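Local coordinates for lipopolysaccharide core heptose(I) kinase WaaP (Pseudomonas aeruginosa, PDB 6DFL), which phosphorylates the first heptose of the lipopolysaccharide inner core with ATP and also acts as a protein tyrosine kinase, at residues A[116-128]-A[164-176]. Sequence-based numbering, arbitrary orientation.
Sequences ELAPTVDLEVFSQ and CYICHFLLHTDKP. With G9S (S-[2-({N-[(2S)-2-hydroxy-3,3-dimethyl-4-(phosphonooxy)butanoyl]-beta-alanyl}amino)ethyl] hexadecanethioate), chain C.
Strands 120-122 and 169-172 pair antiparallel, Val121 and Leu171 forming a hydrogen-bonded pair in which each carbonyl takes the other's N-H, with Val121 N 2.9 Å from Leu171 O. Thr173 N extends the pairing to Pro119 O, and a weak bond from Leu123 N to Phe169 O ends it where the helix begins. Val121 and Leu171 set their branched apolar chains side by side on one face, Val121 CG1 3.9 Å from Leu171 CD2, and Leu184 of strand 184-186 also touches Leu171. With CG anti to its backbone N (chi1 170°), Leu171 can place CD2 over one face of the Phe126 ring, toward its CD1-CE1 side, a CH-pi contact 3.7 Å from the centroid.

Helix 137-156 adds Leu143 to Phe126 and Val147 to Leu123, joining this small sheet to the helical C-terminal lobe of a protein kinase fold. Segment 116-128 leads out of the N-lobe sheet, as the hinge does in eukaryotic kinases, and 164-176 continues the catalytic loop from Asp163, probably the active-site residue. Leu123 and Ile166 line the acyl-chain pocket, Leu123 CB 3.9 Å from C29 of the ligand, whose hydrocarbon suits aliphatic side chains.

On the other face, Leu170 spreads its methyls, CD1 toward Thr120 and CD2 3.6 Å from Asp122 CB. The Thr120 hydroxyl donates to Leu117 O from above the carbonyl plane, leaving CG2 beside His172, whose NE2 bonds Ser185. Asp122 N-caps helix 123-127, its short side chain reaching back to the first N-H groups: Asp122 OD1 accepts from Val125 N at 3.0 Å and, weakly, from Glu124. Asp122 CB lies 3.2 Å from Cys167 O.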
ATOM      1  N   GLU A 116      -1.456   3.002  19.956  1.00 85.47           N
ATOM      2  CA  GLU A 116      -1.302   4.066  18.984  1.00 84.96           C
ATOM      3  C   GLU A 116       0.048   3.945  18.289  1.00 83.50           C
ATOM      4  O   GLU A 116       1.055   3.585  18.903  1.00 84.65           O
ATOM      5  CB  GLU A 116      -1.419   5.432  19.648  1.00 85.18           C
ATOM      6  CG  GLU A 116      -1.514   6.565  18.647  1.00 86.10           C
ATOM      7  CD  GLU A 116      -1.725   7.921  19.306  1.00 91.42           C
ATOM      8  OE1 GLU A 116      -1.024   8.209  20.299  1.00 91.64           O
ATOM      9  OE2 GLU A 116      -2.591   8.689  18.824  1.00 87.97           O
ATOM     10  N   LEU A 117       0.056   4.246  17.002  1.00 81.02           N
ATOM     11  CA  LEU A 117       1.278   4.316  16.224  1.00 82.93           C
ATOM     12  C   LEU A 117       1.613   5.783  16.013  1.00 85.20           C
ATOM     13  O   LEU A 117       0.847   6.514  15.372  1.00 83.53           O
ATOM     14  CB  LEU A 117       1.108   3.594  14.893  1.00 80.96           C
ATOM     15  CG  LEU A 117       0.800   2.119  15.087  1.00 78.97           C
ATOM     16  CD1 LEU A 117      -0.023   1.639  13.918  1.00 78.37           C
ATOM     17  CD2 LEU A 117       2.090   1.325  15.234  1.00 69.88           C
ATOM     18  N   ALA A 118       2.742   6.214  16.566  1.00 86.29           N
ATOM     19  CA  ALA A 118       3.062   7.634  16.566  1.00 85.15           C
ATOM     20  C   ALA A 118       4.526   7.816  16.932  1.00 82.98           C
ATOM     21  O   ALA A 118       5.054   7.065  17.757  1.00 82.83           O
ATOM     22  CB  ALA A 118       2.155   8.391  17.545  1.00 80.70           C
ATOM     23  N   PRO A 119       5.220   8.796  16.345  1.00 84.49           N
ATOM     24  CA  PRO A 119       4.648   9.718  15.359  1.00 87.23           C
ATOM     25  C   PRO A 119       4.569   9.108  13.958  1.00 84.45           C
ATOM     26  O   PRO A 119       5.504   8.449  13.511  1.00 85.13           O
ATOM     27  CB  PRO A 119       5.623  10.896  15.388  1.00 86.64           C
ATOM     28  CG  PRO A 119       6.938  10.264  15.731  1.00 88.45           C
ATOM     29  CD  PRO A 119       6.623   9.120  16.663  1.00 85.27           C
ATOM     30  N   THR A 120       3.437   9.322  13.295  1.00 82.25           N
ATOM     31  CA  THR A 120       3.179   8.805  11.964  1.00 79.85           C
ATOM     32  C   THR A 120       2.484   9.872  11.140  1.00 79.12           C
ATOM     33  O   THR A 120       1.838  10.775  11.669  1.00 85.38           O
ATOM     34  CB  THR A 120       2.288   7.557  11.992  1.00 80.19           C
ATOM     35  OG1 THR A 120       1.037   7.889  12.602  1.00 87.88           O
ATOM     36  CG2 THR A 120       2.935   6.436  12.787  1.00 83.16           C
ATOM     37  N   VAL A 121       2.622   9.759   9.829  1.00 81.76           N
ATOM     38  CA  VAL A 121       1.783  10.486   8.884  1.00 78.24           C
ATOM     39  C   VAL A 121       1.251   9.475   7.879  1.00 79.38           C
ATOM     40  O   VAL A 121       2.022   8.674   7.326  1.00 81.34           O
ATOM     41  CB  VAL A 121       2.548  11.615   8.168  1.00 77.88           C
ATOM     42  CG1 VAL A 121       3.821  11.079   7.519  1.00 72.28           C
ATOM     43  CG2 VAL A 121       1.655  12.266   7.141  1.00 75.42           C
ATOM     44  N   ASP A 122      -0.061   9.477   7.674  1.00 72.92           N
ATOM     45  CA  ASP A 122      -0.634   8.559   6.711  1.00 73.35           C
ATOM     46  C   ASP A 122      -0.272   9.018   5.304  1.00 74.34           C
ATOM     47  O   ASP A 122       0.067  10.181   5.066  1.00 77.08           O
ATOM     48  CB  ASP A 122      -2.152   8.427   6.904  1.00 72.54           C
ATOM     49  CG  ASP A 122      -2.949   9.540   6.253  1.00 71.12           C
ATOM     50  OD1 ASP A 122      -2.868   9.706   5.013  1.00 72.23           O
ATOM     51  OD2 ASP A 122      -3.732  10.219   6.973  1.00 87.37           O
ATOM     52  N   LEU A 123      -0.361   8.084   4.363  1.00 71.72           N
ATOM     53  CA  LEU A 123       0.264   8.281   3.063  1.00 72.78           C
ATOM     54  C   LEU A 123      -0.543   9.201   2.159  1.00 70.56           C
ATOM     55  O   LEU A 123       0.037   9.807   1.246  1.00 71.58           O
ATOM     56  CB  LEU A 123       0.494   6.920   2.389  1.00 66.60           C
ATOM     57  CG  LEU A 123       1.748   6.137   2.812  1.00 70.03           C
ATOM     58  CD1 LEU A 123       1.975   4.862   1.943  1.00 62.64           C
ATOM     59  CD2 LEU A 123       2.991   7.020   2.806  1.00 68.37           C
ATOM     60  N   GLU A 124      -1.856   9.310   2.379  1.00 70.05           N
ATOM     61  CA  GLU A 124      -2.657  10.284   1.635  1.00 75.61           C
ATOM     62  C   GLU A 124      -2.235  11.707   1.973  1.00 73.44           C
ATOM     63  O   GLU A 124      -2.010  12.539   1.081  1.00 72.52           O
ATOM     64  CB  GLU A 124      -4.143  10.111   1.947  1.00 71.55           C
ATOM     65  CG  GLU A 124      -4.971  11.312   1.496  1.00 70.63           C
ATOM     66  CD  GLU A 124      -6.462  11.023   1.450  1.00 71.92           C
ATOM     67  OE1 GLU A 124      -6.932  10.256   2.319  1.00 70.95           O
ATOM     68  OE2 GLU A 124      -7.151  11.556   0.536  1.00 71.87           O
ATOM     69  N   VAL A 125      -2.145  11.997   3.270  1.00 73.90           N
ATOM     70  CA  VAL A 125      -1.622  13.279   3.723  1.00 80.81           C
ATOM     71  C   VAL A 125      -0.217  13.494   3.179  1.00 74.67           C
ATOM     72  O   VAL A 125       0.098  14.540   2.602  1.00 73.55           O
ATOM     73  CB  VAL A 125      -1.650  13.345   5.260  1.00 77.21           C
ATOM     74  CG1 VAL A 125      -0.918  14.572   5.757  1.00 79.76           C
ATOM     75  CG2 VAL A 125      -3.089  13.339   5.746  1.00 76.08           C
ATOM     76  N   PHE A 126       0.642  12.488   3.345  1.00 79.16           N
ATOM     77  CA  PHE A 126       2.023  12.602   2.886  1.00 75.39           C
ATOM     78  C   PHE A 126       2.110  12.913   1.401  1.00 69.29           C
ATOM     79  O   PHE A 126       2.989  13.663   0.978  1.00 72.69           O
ATOM     80  CB  PHE A 126       2.789  11.330   3.186  1.00 71.63           C
ATOM     81  CG  PHE A 126       4.249  11.474   2.976  1.00 78.62           C
ATOM     82  CD1 PHE A 126       5.019  12.140   3.903  1.00 76.60           C
ATOM     83  CD2 PHE A 126       4.865  10.955   1.841  1.00 75.67           C
ATOM     84  CE1 PHE A 126       6.382  12.278   3.714  1.00 80.17           C
ATOM     85  CE2 PHE A 126       6.216  11.098   1.654  1.00 74.64           C
ATOM     86  CZ  PHE A 126       6.979  11.754   2.592  1.00 74.57           C
ATOM     87  N   SER A 127       1.212  12.358   0.594  1.00 69.56           N
ATOM     88  CA  SER A 127       1.226  12.588  -0.845  1.00 76.06           C
ATOM     89  C   SER A 127       0.191  13.617  -1.293  1.00 81.86           C
ATOM     90  O   SER A 127       0.061  13.857  -2.499  1.00 83.32           O
ATOM     91  CB  SER A 127       1.003  11.270  -1.590  1.00 74.30           C
ATOM     92  OG  SER A 127      -0.270  10.725  -1.291  1.00 75.31           O
ATOM     93  N   GLN A 128      -0.548  14.209  -0.345  1.00 81.42           N
ATOM     94  CA  GLN A 128      -1.521  15.280  -0.555  1.00 84.93           C
ATOM     95  C   GLN A 128      -1.275  16.125  -1.799  1.00 85.81           C
ATOM     96  O   GLN A 128      -2.194  16.324  -2.600  1.00 84.91           O
ATOM     97  CB  GLN A 128      -1.528  16.201   0.661  1.00 84.20           C
ATOM     98  CG  GLN A 128      -2.858  16.362   1.342  1.00 90.89           C
ATOM     99  CD  GLN A 128      -2.714  17.103   2.658  1.00 98.07           C
ATOM    100  OE1 GLN A 128      -1.588  17.303   3.141  1.00 99.64           O
ATOM    101  NE2 GLN A 128      -3.841  17.523   3.244  1.00 96.48           N
ATOM    102  N   CYS A 164      -8.732  -0.863   1.918  1.00 69.00           N
ATOM    103  CA  CYS A 164      -7.347  -0.750   1.483  1.00 65.38           C
ATOM    104  C   CYS A 164      -7.160   0.568   0.741  1.00 66.03           C
ATOM    105  O   CYS A 164      -7.329   0.661  -0.475  1.00 67.21           O
ATOM    106  CB  CYS A 164      -6.981  -1.940   0.615  1.00 68.87           C
ATOM    107  SG  CYS A 164      -5.249  -2.201   0.579  1.00 68.12           S
ATOM    108  N   TYR A 165      -6.858   1.618   1.492  1.00 69.33           N
ATOM    109  CA  TYR A 165      -6.625   2.933   0.923  1.00 66.69           C
ATOM    110  C   TYR A 165      -5.284   3.426   1.414  1.00 62.30           C
ATOM    111  O   TYR A 165      -4.803   3.008   2.473  1.00 61.16           O
ATOM    112  CB  TYR A 165      -7.696   3.960   1.327  1.00 60.24           C
ATOM    113  CG  TYR A 165      -9.066   3.391   1.468  1.00 65.44           C
ATOM    114  CD1 TYR A 165      -9.687   2.757   0.403  1.00 64.03           C
ATOM    115  CD2 TYR A 165      -9.777   3.519   2.670  1.00 71.45           C
ATOM    116  CE1 TYR A 165     -10.979   2.232   0.531  1.00 66.77           C
ATOM    117  CE2 TYR A 165     -11.077   3.010   2.809  1.00 63.94           C
ATOM    118  CZ  TYR A 165     -11.668   2.372   1.734  1.00 67.58           C
ATOM    119  OH  TYR A 165     -12.929   1.848   1.858  1.00 67.31           O
ATOM    120  N   ILE A 166      -4.709   4.368   0.667  1.00 56.61           N
ATOM    121  CA  ILE A 166      -3.426   4.902   1.101  1.00 60.53           C
ATOM    122  C   ILE A 166      -3.527   5.555   2.470  1.00 64.16           C
ATOM    123  O   ILE A 166      -2.556   5.552   3.227  1.00 66.00           O
ATOM    124  CB  ILE A 166      -2.825   5.842   0.037  1.00 64.12           C
ATOM    125  CG1 ILE A 166      -3.808   6.918  -0.409  1.00 61.49           C
ATOM    126  CG2 ILE A 166      -2.384   5.017  -1.170  1.00 59.25           C
ATOM    127  CD1 ILE A 166      -3.195   7.951  -1.338  1.00 57.44           C
ATOM    128  N   CYS A 167      -4.704   6.077   2.854  1.00 67.04           N
ATOM    129  CA  CYS A 167      -4.736   6.689   4.178  1.00 65.64           C
ATOM    130  C   CYS A 167      -4.592   5.652   5.290  1.00 63.61           C
ATOM    131  O   CYS A 167      -4.204   6.008   6.405  1.00 64.74           O
ATOM    132  CB  CYS A 167      -5.992   7.551   4.374  1.00 66.65           C
ATOM    133  SG  CYS A 167      -7.610   6.818   4.170  1.00 60.38           S
ATOM    134  N   HIS A 168      -4.843   4.371   5.019  1.00 63.94           N
ATOM    135  CA  HIS A 168      -4.677   3.358   6.050  1.00 62.87           C
ATOM    136  C   HIS A 168      -3.281   2.771   6.074  1.00 67.49           C
ATOM    137  O   HIS A 168      -3.078   1.690   6.649  1.00 67.23           O
ATOM    138  CB  HIS A 168      -5.728   2.271   5.895  1.00 62.36           C
ATOM    139  CG  HIS A 168      -7.095   2.749   6.236  1.00 68.81           C
ATOM    140  ND1 HIS A 168      -8.219   2.355   5.547  1.00 72.62           N
ATOM    141  CD2 HIS A 168      -7.517   3.642   7.170  1.00 66.81           C
ATOM    142  CE1 HIS A 168      -9.279   2.960   6.056  1.00 70.94           C
ATOM    143  NE2 HIS A 168      -8.880   3.738   7.047  1.00 71.94           N
ATOM    144  N   PHE A 169      -2.313   3.463   5.486  1.00 62.91           N
ATOM    145  CA  PHE A 169      -0.908   3.088   5.591  1.00 69.37           C
ATOM    146  C   PHE A 169      -0.169   4.226   6.277  1.00 69.61           C
ATOM    147  O   PHE A 169      -0.223   5.368   5.810  1.00 73.19           O
ATOM    148  CB  PHE A 169      -0.313   2.789   4.213  1.00 59.66           C
ATOM    149  CG  PHE A 169      -0.860   1.554   3.599  1.00 64.43           C
ATOM    150  CD1 PHE A 169      -0.193   0.332   3.753  1.00 65.60           C
ATOM    151  CD2 PHE A 169      -2.048   1.584   2.892  1.00 60.34           C
ATOM    152  CE1 PHE A 169      -0.702  -0.809   3.221  1.00 54.66           C
ATOM    153  CE2 PHE A 169      -2.570   0.424   2.349  1.00 59.52           C
ATOM    154  CZ  PHE A 169      -1.886  -0.772   2.517  1.00 66.52           C
ATOM    155  N   LEU A 170       0.500   3.918   7.383  1.00 67.54           N
ATOM    156  CA  LEU A 170       1.200   4.920   8.166  1.00 65.31           C
ATOM    157  C   LEU A 170       2.679   4.913   7.805  1.00 76.33           C
ATOM    158  O   LEU A 170       3.345   3.869   7.855  1.00 77.50           O
ATOM    159  CB  LEU A 170       0.992   4.666   9.654  1.00 69.76           C
ATOM    160  CG  LEU A 170      -0.472   4.874  10.087  1.00 74.09           C
ATOM    161  CD1 LEU A 170      -0.583   5.082  11.582  1.00 69.47           C
ATOM    162  CD2 LEU A 170      -1.129   6.025   9.319  1.00 64.15           C
ATOM    163  N   LEU A 171       3.178   6.072   7.402  1.00 77.48           N
ATOM    164  CA  LEU A 171       4.609   6.288   7.290  1.00 75.75           C
ATOM    165  C   LEU A 171       5.137   6.740   8.645  1.00 81.42           C
ATOM    166  O   LEU A 171       4.545   7.612   9.296  1.00 80.65           O
ATOM    167  CB  LEU A 171       4.893   7.329   6.214  1.00 72.12           C
ATOM    168  CG  LEU A 171       6.322   7.825   6.156  1.00 78.88           C
ATOM    169  CD1 LEU A 171       7.263   6.767   5.548  1.00 80.70           C
ATOM    170  CD2 LEU A 171       6.331   9.085   5.337  1.00 79.15           C
ATOM    171  N   HIS A 172       6.237   6.141   9.087  1.00 82.10           N
ATOM    172  CA  HIS A 172       6.730   6.390  10.436  1.00 86.96           C
ATOM    173  C   HIS A 172       7.690   7.572  10.437  1.00 86.99           C
ATOM    174  O   HIS A 172       8.701   7.553   9.734  1.00 87.36           O
ATOM    175  CB  HIS A 172       7.392   5.143  11.002  1.00 83.47           C
ATOM    176  CG  HIS A 172       6.410   4.145  11.523  1.00 87.14           C
ATOM    177  ND1 HIS A 172       5.905   4.202  12.803  1.00 84.70           N
ATOM    178  CD2 HIS A 172       5.808   3.089  10.926  1.00 83.96           C
ATOM    179  CE1 HIS A 172       5.050   3.212  12.980  1.00 86.36           C
ATOM    180  NE2 HIS A 172       4.977   2.519  11.859  1.00 82.76           N
ATOM    181  N   THR A 173       7.370   8.594  11.238  1.00 88.27           N
ATOM    182  CA  THR A 173       8.126   9.842  11.276  1.00 91.19           C
ATOM    183  C   THR A 173       8.984   9.992  12.530  1.00 93.37           C
ATOM    184  O   THR A 173       9.445  11.099  12.825  1.00 95.09           O
ATOM    185  CB  THR A 173       7.184  11.041  11.166  1.00 85.18           C
ATOM    186  OG1 THR A 173       6.195  10.956  12.195  1.00 85.22           O
ATOM    187  CG2 THR A 173       6.513  11.059   9.806  1.00 80.29           C
ATOM    188  N   ASP A 174       9.199   8.914  13.287  1.00 95.34           N
ATOM    189  CA  ASP A 174      10.127   8.982  14.411  1.00 93.79           C
ATOM    190  C   ASP A 174      11.576   9.144  13.967  1.00 96.19           C
ATOM    191  O   ASP A 174      12.441   9.409  14.807  1.00100.07           O
ATOM    192  CB  ASP A 174       9.987   7.736  15.288  1.00 94.26           C
ATOM    193  CG  ASP A 174       9.872   6.448  14.471  1.00100.38           C
ATOM    194  OD1 ASP A 174      10.797   6.131  13.676  1.00 96.89           O
ATOM    195  OD2 ASP A 174       8.845   5.746  14.637  1.00102.57           O
ATOM    196  N   LYS A 175      11.862   8.990  12.681  1.00 96.43           N
ATOM    197  CA  LYS A 175      13.177   9.170  12.106  1.00 98.36           C
ATOM    198  C   LYS A 175      13.012   9.921  10.798  1.00 99.59           C
ATOM    199  O   LYS A 175      11.906   9.934  10.228  1.00 98.63           O
ATOM    200  CB  LYS A 175      13.886   7.827  11.858  1.00 96.89           C
ATOM    201  CG  LYS A 175      14.584   7.242  13.079  1.00 96.95           C
ATOM    202  CD  LYS A 175      14.564   5.718  13.068  1.00102.16           C
ATOM    203  CE  LYS A 175      15.123   5.129  11.763  1.00108.57           C
ATOM    204  NZ  LYS A 175      16.607   5.239  11.631  1.00106.40           N
ATOM    205  N   PRO A 176      14.052  10.564  10.294  1.00102.75           N
ATOM    206  CA  PRO A 176      13.947  11.178   8.968  1.00101.12           C
ATOM    207  C   PRO A 176      13.704  10.113   7.909  1.00 97.51           C
ATOM    208  O   PRO A 176      14.250   9.009   7.969  1.00 95.80           O
ATOM    209  CB  PRO A 176      15.295  11.876   8.776  1.00100.19           C
ATOM    210  CG  PRO A 176      16.204  11.222   9.745  1.00102.53           C
ATOM    211  CD  PRO A 176      15.365  10.822  10.914  1.00100.79           C
TER
HETATM  212  C1  G9S C 101      -0.821   0.026 -17.542  1.00 96.03           C
HETATM  213  C2  G9S C 101      -0.364   1.638 -19.424  1.00109.13           C
HETATM  214  C3  G9S C 101      -0.851   2.372 -20.664  1.00111.08           C
HETATM  215  C4  G9S C 101      -1.294   1.494 -21.820  1.00116.95           C
HETATM  216  C5  G9S C 101      -1.295  -1.119 -22.115  1.00117.64           C
HETATM  217  C6  G9S C 101       1.180  -1.394 -23.047  1.00119.12           C
HETATM  218  C7  G9S C 101       1.853  -1.476 -24.396  1.00119.25           C
HETATM  219  C8  G9S C 101       1.792  -0.267 -22.258  1.00114.71           C
HETATM  220  C10 G9S C 101      -3.216  -0.328 -15.013  1.00 88.62           C
HETATM  221  C11 G9S C 101      -4.583  -0.306 -14.389  1.00 73.81           C
HETATM  222  C12 G9S C 101      -4.602  -0.023 -12.905  1.00 70.07           C
HETATM  223  C13 G9S C 101      -3.259   0.328 -12.288  1.00 70.89           C
HETATM  224  C14 G9S C 101      -2.721  -0.651 -11.234  1.00 70.28           C
HETATM  225  C15 G9S C 101      -2.899  -0.262  -9.775  1.00 68.53           C
HETATM  226  C16 G9S C 101      -1.970   0.785  -9.205  1.00 57.82           C
HETATM  227  N2  G9S C 101      -1.259   0.734 -18.718  1.00106.12           N
HETATM  228  C19 G9S C 101      -0.923   0.772 -16.235  1.00 86.55           C
HETATM  229  C20 G9S C 101       1.405  -2.699 -22.346  1.00110.19           C
HETATM  230  C21 G9S C 101      -1.683   0.754  -7.708  1.00 54.99           C
HETATM  231  C22 G9S C 101      -1.243   2.095  -7.126  1.00 60.84           C
HETATM  232  C23 G9S C 101      -1.324   2.299  -5.642  1.00 64.59           C
HETATM  233  C24 G9S C 101      -0.016   2.616  -4.947  1.00 63.86           C
HETATM  234  C25 G9S C 101      -0.023   3.071  -3.493  1.00 64.52           C
HETATM  235  C26 G9S C 101       1.188   3.861  -2.987  1.00 66.81           C
HETATM  236  C27 G9S C 101       1.136   5.371  -3.121  1.00 74.49           C
HETATM  237  C28 G9S C 101       2.204   6.133  -2.394  1.00 76.23           C
HETATM  238  C29 G9S C 101       1.774   7.076  -1.316  1.00 68.90           C
HETATM  239  C30 G9S C 101      -0.341  -1.156 -23.317  1.00119.78           C
HETATM  240  N3  G9S C 101      -1.724   0.121 -21.452  1.00120.68           N
HETATM  241  O2  G9S C 101       0.787   1.798 -19.031  1.00103.01           O
HETATM  242  O3  G9S C 101      -2.614  -1.376 -15.215  1.00 84.58           O
HETATM  243  O4  G9S C 101      -1.738  -2.181 -21.686  1.00116.23           O
HETATM  244  O5  G9S C 101      -0.574  -0.064 -24.131  1.00120.96           O
HETATM  245  O6  G9S C 101       1.088  -2.005 -25.432  1.00125.29           O
HETATM  246  O8  G9S C 101       0.858  -2.894 -27.786  1.00125.39           O
HETATM  247  O9  G9S C 101       2.072  -4.266 -26.069  1.00119.07           O
HETATM  248  P1  G9S C 101       1.753  -2.870 -26.564  1.00123.95           P
HETATM  249  S1  G9S C 101      -2.586   1.174 -15.718  1.00107.03           S